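Local coordinates for putative permease protein, ABC transporter (Porphyromonas gingivalis, PDB 3IS6) that probably takes part in transport across the cell membrane, this chain being the MacB-like periplasmic core portion of a longer membrane-embedded permease, at residues G122-K127 with G143-D148; V93-G98 with T109-E114; M68-E71 with T75-T78. All coordinates share one frame; numbering follows the deposited sequence.

In the fold
Contacts 1 and 2 lie side by side, their centres about 5 Å apart, because their strands 140-146 and 109-113 are parallel neighbours in one mixed sheet. Contact 3 belongs to a hairpin of that sheet, its centre about 14 Å from that of contact 1. It touches contact 1 through Leu70 and Glu71, which meet Lys127, but does not touch contact 2. Contact 1 is largely buried, whereas contacts 2 and 3 each have a buried side and an exposed one. Their chemistry follows the elements joined: in contacts 1 and 2 loops lie against strands through apolar groups without crossing hydrogen bonds, while contact 3 is a backbone pair with side-chain packing added.

Contact 1: G122-K127 with G143-D148; sequences GDVLGK and GGVFED
The carbonyl oxygen of Val124, a residue whose side chain packs on Val145, accepts the amide of Lys127, with Val124 O to Lys127 N at 2.9 Å. This bond closes a type II beta turn over residues 124-127, and its two corner residues divide the work. Leu125 presents its side chain to the strand, while Gly126 takes a positive phi (86°) at which a side chain would collide with the preceding carbonyl oxygen. No hydrogen bond links 122-127 to 143-148, and the direct contact between the two segments is made by methyl groups. Leu125 CG lies anti to the backbone N (chi1 -166°), a torsion that helps bring the end of the chain nearer to the strand. There its CD1 methyl sits over the flat face of the peptide between Gly143 and Gly144, with CD1 to Gly143 C at 3.7 Å and CD1 to Gly144 N at 3.8 Å. With glycine on both sides of that peptide, the methyl meets bare backbone rather than another side chain. The case illustrates how, in this MacB-like periplasmic core domain, a loop between helix 114-119 and strand 128-131 is laid against the mixed sheet: Gly126 and Lys127 make backbone hydrogen bonds with Ile142, so the turn is tied to strand 140-146 just ahead of the methyl contact. Deeper in, Val124 and Val145 meet methyl to methyl, Val124 CG2 to Val145 CG2 at 4.0 Å, their side chains crossing at about a right angle. Val124 also touches Ala117 of helix 114-119, which places it between helix and strand. Leu125 is the exposed counterpart of this buried valine pair. Past the end of the strand, Asp148 takes a hydrogen bond from the same helix, between its OD2 and Ser115 OG.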
ATOM      1  N   GLY A 122      14.400  -4.866 -26.078  1.00 18.88           N
ATOM      2  CA  GLY A 122      14.479  -3.550 -26.643  1.00 19.12           C
ATOM      3  C   GLY A 122      13.150  -3.097 -27.152  1.00 19.42           C
ATOM      4  O   GLY A 122      12.239  -3.849 -27.221  1.00 19.27           O
ATOM      5  N   ASP A 123      13.052  -1.845 -27.521  1.00 19.80           N
ATOM      6  CA  ASP A 123      11.817  -1.317 -28.036  1.00 20.40           C
ATOM      7  C   ASP A 123      10.629  -1.526 -27.121  1.00 20.50           C
ATOM      8  O   ASP A 123       9.585  -1.910 -27.563  1.00 20.71           O
ATOM      9  CB  ASP A 123      11.518  -1.913 -29.387  1.00 20.86           C
ATOM     10  CG  ASP A 123      10.473  -1.142 -30.121  1.00 22.14           C
ATOM     11  OD1 ASP A 123       9.545  -1.777 -30.660  1.00 24.21           O
ATOM     12  OD2 ASP A 123      10.570   0.097 -30.133  1.00 23.17           O
ATOM     13  N   VAL A 124      10.809  -1.264 -25.843  1.00 20.81           N
ATOM     14  CA  VAL A 124       9.830  -1.569 -24.847  1.00 20.93           C
ATOM     15  C   VAL A 124       8.849  -0.461 -24.599  1.00 20.86           C
ATOM     16  O   VAL A 124       7.874  -0.659 -23.946  1.00 20.44           O
ATOM     17  CB  VAL A 124      10.500  -1.986 -23.535  1.00 21.14           C
ATOM     18  CG1 VAL A 124      11.422  -3.086 -23.771  1.00 20.93           C
ATOM     19  CG2 VAL A 124      11.248  -0.889 -22.975  1.00 23.05           C
ATOM     20  N   LEU A 125       9.089   0.703 -25.159  1.00 20.27           N
ATOM     21  CA  LEU A 125       8.243   1.818 -24.840  1.00 19.83           C
ATOM     22  C   LEU A 125       6.823   1.516 -25.217  1.00 19.32           C
ATOM     23  O   LEU A 125       6.556   1.091 -26.273  1.00 19.44           O
ATOM     24  CB  LEU A 125       8.737   3.043 -25.574  1.00 19.37           C
ATOM     25  CG  LEU A 125       8.193   4.363 -25.119  1.00 19.71           C
ATOM     26  CD1 LEU A 125       8.743   4.706 -23.822  1.00 19.68           C
ATOM     27  CD2 LEU A 125       8.549   5.434 -26.101  1.00 17.69           C
ATOM     28  N   GLY A 126       5.918   1.729 -24.299  1.00 18.80           N
ATOM     29  CA  GLY A 126       4.525   1.477 -24.513  1.00 18.56           C
ATOM     30  C   GLY A 126       4.074   0.064 -24.255  1.00 18.75           C
ATOM     31  O   GLY A 126       2.927  -0.195 -24.213  1.00 18.45           O
ATOM     32  N   LYS A 127       4.994  -0.842 -24.029  1.00 19.08           N
ATOM     33  CA  LYS A 127       4.637  -2.206 -23.698  1.00 20.04           C
ATOM     34  C   LYS A 127       4.069  -2.350 -22.277  1.00 20.77           C
ATOM     35  O   LYS A 127       4.205  -1.495 -21.449  1.00 20.79           O
ATOM     36  CB  LYS A 127       5.805  -3.127 -23.942  1.00 20.00           C
ATOM     37  CG  LYS A 127       6.066  -3.397 -25.377  1.00 20.17           C
ATOM     38  CD  LYS A 127       7.280  -4.237 -25.584  1.00 22.04           C
ATOM     39  CE  LYS A 127       7.193  -5.075 -26.826  1.00 22.24           C
ATOM     40  NZ  LYS A 127       8.382  -5.821 -27.110  1.00 22.48           N
ATOM     41  N   GLY A 143       6.366   3.846 -19.631  1.00 14.79           N
ATOM     42  CA  GLY A 143       6.392   5.197 -20.123  1.00 14.60           C
ATOM     43  C   GLY A 143       7.728   5.830 -20.425  1.00 14.73           C
ATOM     44  O   GLY A 143       7.792   6.901 -20.961  1.00 14.67           O
ATOM     45  N   GLY A 144       8.797   5.190 -20.011  1.00 14.41           N
ATOM     46  CA  GLY A 144      10.121   5.697 -20.250  1.00 14.18           C
ATOM     47  C   GLY A 144      11.198   4.686 -20.012  1.00 14.47           C
ATOM     48  O   GLY A 144      10.973   3.719 -19.361  1.00 14.90           O
ATOM     49  N   VAL A 145      12.375   4.954 -20.527  1.00 14.47           N
ATOM     50  CA  VAL A 145      13.555   4.186 -20.244  1.00 14.51           C
ATOM     51  C   VAL A 145      14.653   5.095 -19.757  1.00 14.79           C
ATOM     52  O   VAL A 145      14.977   6.040 -20.398  1.00 14.40           O
ATOM     53  CB  VAL A 145      14.032   3.461 -21.459  1.00 14.82           C
ATOM     54  CG1 VAL A 145      15.213   2.669 -21.150  1.00 16.49           C
ATOM     55  CG2 VAL A 145      12.969   2.621 -22.013  1.00 12.80           C
ATOM     56  N   PHE A 146      15.214   4.787 -18.605  1.00 14.37           N
ATOM     57  CA  PHE A 146      16.213   5.629 -17.993  1.00 15.09           C
ATOM     58  C   PHE A 146      17.595   5.032 -18.055  1.00 15.26           C
ATOM     59  O   PHE A 146      17.762   3.861 -18.037  1.00 15.96           O
ATOM     60  CB  PHE A 146      15.860   6.025 -16.559  1.00 14.67           C
ATOM     61  CG  PHE A 146      15.793   4.876 -15.589  1.00 15.83           C
ATOM     62  CD1 PHE A 146      16.882   4.510 -14.842  1.00 16.65           C
ATOM     63  CD2 PHE A 146      14.637   4.181 -15.411  1.00 15.64           C
ATOM     64  CE1 PHE A 146      16.811   3.471 -13.969  1.00 17.18           C
ATOM     65  CE2 PHE A 146      14.582   3.151 -14.544  1.00 17.79           C
ATOM     66  CZ  PHE A 146      15.666   2.802 -13.824  1.00 17.44           C
ATOM     67  N   GLU A 147      18.574   5.897 -18.151  1.00 15.65           N
ATOM     68  CA  GLU A 147      19.957   5.538 -18.174  1.00 16.37           C
ATOM     69  C   GLU A 147      20.281   4.829 -16.873  1.00 16.11           C
ATOM     70  O   GLU A 147      19.901   5.287 -15.852  1.00 15.93           O
ATOM     71  CB  GLU A 147      20.723   6.837 -18.152  1.00 16.31           C
ATOM     72  CG  GLU A 147      21.742   7.009 -19.143  1.00 21.76           C
ATOM     73  CD  GLU A 147      22.707   8.104 -18.759  1.00 26.22           C
ATOM     74  OE1 GLU A 147      23.745   7.825 -18.153  1.00 27.90           O
ATOM     75  OE2 GLU A 147      22.416   9.251 -19.056  1.00 30.01           O
ATOM     76  N   ASP A 148      21.026   3.743 -16.925  1.00 16.54           N
ATOM     77  CA  ASP A 148      21.244   2.944 -15.751  1.00 16.47           C
ATOM     78  C   ASP A 148      21.838   3.827 -14.679  1.00 16.71           C
ATOM     79  O   ASP A 148      22.643   4.662 -14.931  1.00 15.07           O
ATOM     80  CB  ASP A 148      22.208   1.814 -16.011  1.00 17.08           C
ATOM     81  CG  ASP A 148      21.672   0.769 -16.919  1.00 18.47           C
ATOM     82  OD1 ASP A 148      20.472   0.577 -17.038  1.00 19.98           O
ATOM     83  OD2 ASP A 148      22.485   0.108 -17.524  1.00 21.19           O
TER

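Contact 2: V93-G98 with T109-E114; sequences VELIAG and TCLISE
Leu95 and Leu111 face each other across a backbone separation too wide for direct pairing, their CA atoms 8.9 Å apart, and the segments come somewhat closer at Ile96 and Glu114, where CA to CA is 7.6 Å. The side chains bridge part of that interval. Leu111 points at 93-98 from its strand, whereas Leu95 sets off obliquely and, with CG anti to its carbonyl carbon (chi1 -60°), turns in only at its end. The two leucines thus meet tip to tip through single methyl groups, Leu95 CD2 to Leu111 CD2 at 4.3 Å. This is a light apolar contact, and both residues also touch the ring of Phe146, which makes them part of one apolar cluster. At the exposed end, Ile96 and Glu114 are directed toward each other and their side chains cross at about a right angle; the modelled approach of the carboxylate to Ile96 CD1 is too short to be sound, and the detail of this pair is doubtful. Ile96 and Ala97 together face Val145, a classic beta bulge at the corner of the chain. The general lesson is that two segments can be held together by a strand they both use. Strand 140-146 pairs in parallel with 109-113, and its Val145 is backbone hydrogen-bonded to Ala97. On its far side strand 109-113 runs antiparallel to strand 159-162, and Ser113 ends it as the N-cap of helix 114-119, its OG accepting from Leu116 N.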
ATOM      1  N   VAL A  93      19.002  11.830 -13.492  1.00 13.76           N
ATOM      2  CA  VAL A  93      18.612  10.714 -14.320  1.00 14.06           C
ATOM      3  C   VAL A  93      18.043  11.227 -15.631  1.00 14.80           C
ATOM      4  O   VAL A  93      17.146  12.005 -15.635  1.00 15.28           O
ATOM      5  CB  VAL A  93      17.541   9.843 -13.623  1.00 14.31           C
ATOM      6  CG1 VAL A  93      17.147   8.697 -14.460  1.00 12.74           C
ATOM      7  CG2 VAL A  93      17.982   9.395 -12.283  1.00 14.54           C
ATOM      8  N   GLU A  94      18.575  10.748 -16.735  1.00 14.40           N
ATOM      9  CA  GLU A  94      18.149  11.139 -18.054  1.00 14.48           C
ATOM     10  C   GLU A  94      17.389  10.000 -18.694  1.00 14.19           C
ATOM     11  O   GLU A  94      17.751   8.874 -18.547  1.00 13.93           O
ATOM     12  CB  GLU A  94      19.341  11.455 -18.936  1.00 14.43           C
ATOM     13  CG  GLU A  94      20.232  12.536 -18.451  1.00 18.11           C
ATOM     14  CD  GLU A  94      19.631  13.921 -18.591  1.00 21.68           C
ATOM     15  OE1 GLU A  94      18.776  14.133 -19.451  1.00 23.66           O
ATOM     16  OE2 GLU A  94      20.022  14.821 -17.827  1.00 24.25           O
ATOM     17  N   LEU A  95      16.349  10.314 -19.431  1.00 13.86           N
ATOM     18  CA  LEU A  95      15.643   9.301 -20.165  1.00 14.28           C
ATOM     19  C   LEU A  95      16.222   9.069 -21.536  1.00 14.99           C
ATOM     20  O   LEU A  95      16.493   9.981 -22.259  1.00 13.46           O
ATOM     21  CB  LEU A  95      14.173   9.656 -20.283  1.00 14.18           C
ATOM     22  CG  LEU A  95      13.386   9.824 -19.004  1.00 14.97           C
ATOM     23  CD1 LEU A  95      11.991   9.999 -19.344  1.00 16.42           C
ATOM     24  CD2 LEU A  95      13.540   8.663 -18.078  1.00 13.05           C
ATOM     25  N   ILE A  96      16.496   7.831 -21.847  1.00 15.27           N
ATOM     26  CA  ILE A  96      16.793   7.426 -23.190  1.00 16.90           C
ATOM     27  C   ILE A  96      15.597   7.442 -24.123  1.00 16.97           C
ATOM     28  O   ILE A  96      15.729   7.737 -25.266  1.00 16.99           O
ATOM     29  CB  ILE A  96      17.499   6.120 -23.206  1.00 16.97           C
ATOM     30  CG1 ILE A  96      18.858   6.313 -22.599  1.00 19.09           C
ATOM     31  CG2 ILE A  96      17.701   5.691 -24.558  1.00 18.34           C
ATOM     32  CD1 ILE A  96      19.406   5.085 -22.018  1.00 22.50           C
ATOM     33  N   ALA A  97      14.448   7.070 -23.602  1.00 16.95           N
ATOM     34  CA  ALA A  97      13.198   7.077 -24.324  1.00 17.70           C
ATOM     35  C   ALA A  97      12.049   7.551 -23.457  1.00 17.64           C
ATOM     36  O   ALA A  97      12.058   7.393 -22.271  1.00 17.77           O
ATOM     37  CB  ALA A  97      12.922   5.730 -24.859  1.00 17.71           C
ATOM     38  N   GLY A  98      11.047   8.126 -24.083  1.00 17.66           N
ATOM     39  CA  GLY A  98       9.884   8.621 -23.405  1.00 17.79           C
ATOM     40  C   GLY A  98       9.973  10.035 -22.936  1.00 17.99           C
ATOM     41  O   GLY A  98      10.983  10.629 -23.031  1.00 18.65           O
ATOM     42  N   THR A 109       1.877   3.772 -14.862  1.00 18.52           N
ATOM     43  CA  THR A 109       3.024   3.768 -15.719  1.00 19.72           C
ATOM     44  C   THR A 109       4.322   3.636 -14.937  1.00 20.14           C
ATOM     45  O   THR A 109       4.382   3.996 -13.815  1.00 20.96           O
ATOM     46  CB  THR A 109       3.121   5.039 -16.511  1.00 20.21           C
ATOM     47  OG1 THR A 109       3.464   6.084 -15.619  1.00 23.87           O
ATOM     48  CG2 THR A 109       1.837   5.357 -17.173  1.00 19.12           C
ATOM     49  N   CYS A 110       5.342   3.111 -15.580  1.00 20.45           N
ATOM     50  CA  CYS A 110       6.646   2.905 -14.988  1.00 21.52           C
ATOM     51  C   CYS A 110       7.794   3.326 -15.873  1.00 21.46           C
ATOM     52  O   CYS A 110       7.635   3.506 -17.034  1.00 21.77           O
ATOM     53  CB  CYS A 110       6.835   1.450 -14.625  1.00 22.03           C
ATOM     54  SG  CYS A 110       7.088   0.380 -15.940  1.00 24.10           S
ATOM     55  N   LEU A 111       8.957   3.467 -15.278  1.00 21.46           N
ATOM     56  CA  LEU A 111      10.178   3.647 -16.000  1.00 20.78           C
ATOM     57  C   LEU A 111      11.004   2.407 -15.785  1.00 20.52           C
ATOM     58  O   LEU A 111      10.956   1.825 -14.744  1.00 20.46           O
ATOM     59  CB  LEU A 111      10.946   4.838 -15.511  1.00 19.84           C
ATOM     60  CG  LEU A 111      10.234   6.162 -15.462  1.00 21.34           C
ATOM     61  CD1 LEU A 111      11.058   7.155 -14.758  1.00 20.34           C
ATOM     62  CD2 LEU A 111       9.987   6.602 -16.845  1.00 22.29           C
ATOM     63  N   ILE A 112      11.736   2.033 -16.811  1.00 19.90           N
ATOM     64  CA  ILE A 112      12.561   0.854 -16.841  1.00 19.40           C
ATOM     65  C   ILE A 112      13.976   1.251 -17.202  1.00 18.08           C
ATOM     66  O   ILE A 112      14.184   2.122 -17.979  1.00 17.74           O
ATOM     67  CB  ILE A 112      12.023  -0.090 -17.878  1.00 20.60           C
ATOM     68  CG1 ILE A 112      10.645  -0.565 -17.469  1.00 21.04           C
ATOM     69  CG2 ILE A 112      12.914  -1.198 -18.092  1.00 23.10           C
ATOM     70  CD1 ILE A 112      10.619  -1.567 -16.421  1.00 21.91           C
ATOM     71  N   SER A 113      14.941   0.597 -16.613  1.00 16.56           N
ATOM     72  CA  SER A 113      16.327   0.923 -16.846  1.00 16.98           C
ATOM     73  C   SER A 113      16.760   0.490 -18.242  1.00 17.28           C
ATOM     74  O   SER A 113      16.177  -0.380 -18.815  1.00 18.30           O
ATOM     75  CB  SER A 113      17.216   0.270 -15.808  1.00 16.95           C
ATOM     76  OG  SER A 113      17.415  -1.064 -16.089  1.00 13.33           O
ATOM     77  N   GLU A 114      17.827   1.073 -18.744  1.00 17.99           N
ATOM     78  CA  GLU A 114      18.346   0.714 -20.035  1.00 17.57           C
ATOM     79  C   GLU A 114      18.751  -0.762 -20.092  1.00 17.38           C
ATOM     80  O   GLU A 114      18.477  -1.409 -21.056  1.00 16.38           O
ATOM     81  CB  GLU A 114      19.530   1.605 -20.400  1.00 18.27           C
ATOM     82  CG  GLU A 114      20.032   1.389 -21.814  1.00 21.57           C
ATOM     83  CD  GLU A 114      20.990   2.470 -22.360  1.00 26.44           C
ATOM     84  OE1 GLU A 114      21.436   3.341 -21.605  1.00 28.35           O
ATOM     85  OE2 GLU A 114      21.280   2.429 -23.573  1.00 25.47           O
TER

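Contact 3: M68-E71 with T75-T78; sequences MILE and TYET
Met68 and Tyr76 form the tight part of this contact, an antiparallel hydrogen-bonded pair in which each residue both gives and receives. Met68 N to Tyr76 O is 2.9 Å and nearly straight at the hydrogen (173°), and Tyr76 N to Met68 O is 2.8 Å. The second bond does not exhaust the Met68 carbonyl: Thr75 CA comes within 3.4 Å of Met68 O as a CA-H...O contact. On the same side of the sheet as Met68 and Tyr76, the side chains pack closely. Met68, present as selenomethionine, lays its CG against the Thr78 methyl, with CG to CG2 at 3.7 Å, and the two chains cross at about a right angle. The Met68 chain bends about CB-CG (chi2 -65°) and again at the next bond, and its end leads away from 75-78; the residue also packs on Leu129 and Met159 of neighbouring strands. Leu70 instead approaches the tyrosine ring at its edge, near the ring plane, with Leu70 CB to Tyr76 CE2 at 4.1 Å. These residues belong to a beta hairpin, its strands 54-70 and 74-83 joined by a short connection, where residues 68-70 and 75-78 run 137° apart, well short of exactly antiparallel. The face carrying Ile69 and Thr75, a non-hydrogen-bonded pair, is the solvent side: Thr75 is exposed and Ile69 only partly buried. Ile69 has two conformers, which leaves its approach to Thr75 OG1 doubtful in detail. Beyond the paired residues, Glu71 turns to strand 128-131 and makes a salt bridge with Arg128.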
HETATM    1  N   MSE A  68       7.981  -9.954 -12.996  1.00 13.60           N
HETATM    2  CA  MSE A  68       7.063  -9.278 -13.890  1.00 14.95           C
HETATM    3  C   MSE A  68       6.976 -10.025 -15.219  1.00 14.28           C
HETATM    4  O   MSE A  68       7.957 -10.463 -15.703  1.00 13.45           O
HETATM    5  CB  MSE A  68       7.517  -7.863 -14.174  1.00 14.83           C
HETATM    6  CG  MSE A  68       7.653  -6.958 -13.011  1.00 21.19           C
HETATM    7 SE   MSE A  68       6.082  -6.523 -12.083  1.00 31.02          SE
HETATM    8  CE  MSE A  68       5.353  -5.290 -13.194  1.00 26.55           C
ATOM      9  N   ILE A  69       5.799 -10.149 -15.792  1.00 15.53           N
ATOM     10  CA  ILE A  69       5.606 -10.714 -17.059  0.50 16.13           C
ATOM     11  C   ILE A  69       5.370  -9.611 -18.114  1.00 16.95           C
ATOM     12  O   ILE A  69       4.538  -8.777 -17.912  1.00 17.47           O
ATOM     13  CB  ILE A  69       4.453 -11.736 -17.064  0.50 16.31           C
ATOM     14  CG1 ILE A  69       4.739 -12.845 -16.049  0.50 16.16           C
ATOM     15  CG2 ILE A  69       4.266 -12.320 -18.475  0.50 16.26           C
ATOM     16  CD1 ILE A  69       3.608 -13.845 -15.887  0.50 18.97           C
ATOM     17  N   LEU A  70       6.078  -9.668 -19.218  1.00 17.14           N
ATOM     18  CA  LEU A  70       5.960  -8.652 -20.246  1.00 18.00           C
ATOM     19  C   LEU A  70       5.048  -9.134 -21.351  1.00 18.58           C
ATOM     20  O   LEU A  70       5.273 -10.147 -21.893  1.00 18.73           O
ATOM     21  CB  LEU A  70       7.318  -8.355 -20.827  1.00 18.50           C
ATOM     22  CG  LEU A  70       7.409  -7.347 -21.946  1.00 19.51           C
ATOM     23  CD1 LEU A  70       7.017  -5.998 -21.517  1.00 19.68           C
ATOM     24  CD2 LEU A  70       8.759  -7.371 -22.546  1.00 22.09           C
ATOM     25  N   GLU A  71       3.976  -8.424 -21.612  1.00 18.43           N
ATOM     26  CA  GLU A  71       3.094  -8.740 -22.727  1.00 19.08           C
ATOM     27  C   GLU A  71       2.652 -10.197 -22.703  1.00 19.10           C
ATOM     28  O   GLU A  71       2.625 -10.846 -23.698  1.00 18.04           O
ATOM     29  CB  GLU A  71       3.721  -8.384 -24.063  1.00 19.89           C
ATOM     30  CG  GLU A  71       3.864  -6.891 -24.336  1.00 20.19           C
ATOM     31  CD  GLU A  71       2.543  -6.142 -24.479  1.00 23.02           C
ATOM     32  OE1 GLU A  71       1.539  -6.748 -24.803  1.00 23.65           O
ATOM     33  OE2 GLU A  71       2.490  -4.939 -24.257  1.00 21.36           O
ATOM     34  N   THR A  75       9.019 -13.678 -18.530  1.00 18.89           N
ATOM     35  CA  THR A  75       9.107 -13.276 -17.144  1.00 19.78           C
ATOM     36  C   THR A  75      10.474 -12.723 -16.818  1.00 19.25           C
ATOM     37  O   THR A  75      11.455 -13.238 -17.241  1.00 18.31           O
ATOM     38  CB  THR A  75       8.819 -14.455 -16.238  1.00 19.92           C
ATOM     39  OG1 THR A  75       7.452 -14.811 -16.354  1.00 23.76           O
ATOM     40  CG2 THR A  75       9.048 -14.099 -14.870  1.00 21.45           C
ATOM     41  N   TYR A  76      10.500 -11.625 -16.093  1.00 19.17           N
ATOM     42  CA  TYR A  76      11.711 -10.949 -15.711  1.00 20.06           C
ATOM     43  C   TYR A  76      11.741 -10.610 -14.234  1.00 20.60           C
ATOM     44  O   TYR A  76      10.801 -10.120 -13.709  1.00 20.55           O
ATOM     45  CB  TYR A  76      11.865  -9.672 -16.525  1.00 20.04           C
ATOM     46  CG  TYR A  76      11.941  -9.959 -17.988  1.00 20.18           C
ATOM     47  CD1 TYR A  76      13.108 -10.352 -18.565  1.00 20.14           C
ATOM     48  CD2 TYR A  76      10.832  -9.915 -18.774  1.00 20.56           C
ATOM     49  CE1 TYR A  76      13.176 -10.645 -19.870  1.00 20.76           C
ATOM     50  CE2 TYR A  76      10.898 -10.216 -20.092  1.00 20.41           C
ATOM     51  CZ  TYR A  76      12.069 -10.577 -20.633  1.00 20.64           C
ATOM     52  OH  TYR A  76      12.151 -10.880 -21.929  1.00 19.22           O
ATOM     53  N   GLU A  77      12.861 -10.871 -13.599  1.00 21.02           N
ATOM     54  CA  GLU A  77      13.067 -10.478 -12.234  1.00 22.59           C
ATOM     55  C   GLU A  77      13.456  -9.015 -12.251  1.00 22.52           C
ATOM     56  O   GLU A  77      14.345  -8.629 -12.943  1.00 22.35           O
ATOM     57  CB  GLU A  77      14.149 -11.344 -11.610  1.00 23.17           C
ATOM     58  CG  GLU A  77      14.539 -10.975 -10.205  1.00 27.81           C
ATOM     59  CD  GLU A  77      15.796 -11.683  -9.727  1.00 31.56           C
ATOM     60  OE1 GLU A  77      16.900 -11.152  -9.907  1.00 34.62           O
ATOM     61  OE2 GLU A  77      15.671 -12.779  -9.176  1.00 35.41           O
ATOM     62  N   THR A  78      12.740  -8.205 -11.509  1.00 21.39           N
ATOM     63  CA  THR A  78      12.993  -6.798 -11.515  1.00 21.92           C
ATOM     64  C   THR A  78      13.064  -6.220 -10.113  1.00 21.15           C
ATOM     65  O   THR A  78      12.292  -6.575  -9.276  1.00 21.26           O
ATOM     66  CB  THR A  78      11.929  -6.048 -12.340  1.00 22.45           C
ATOM     67  OG1 THR A  78      10.876  -5.655 -11.496  1.00 28.08           O
ATOM     68  CG2 THR A  78      11.342  -6.917 -13.385  1.00 21.02           C
TER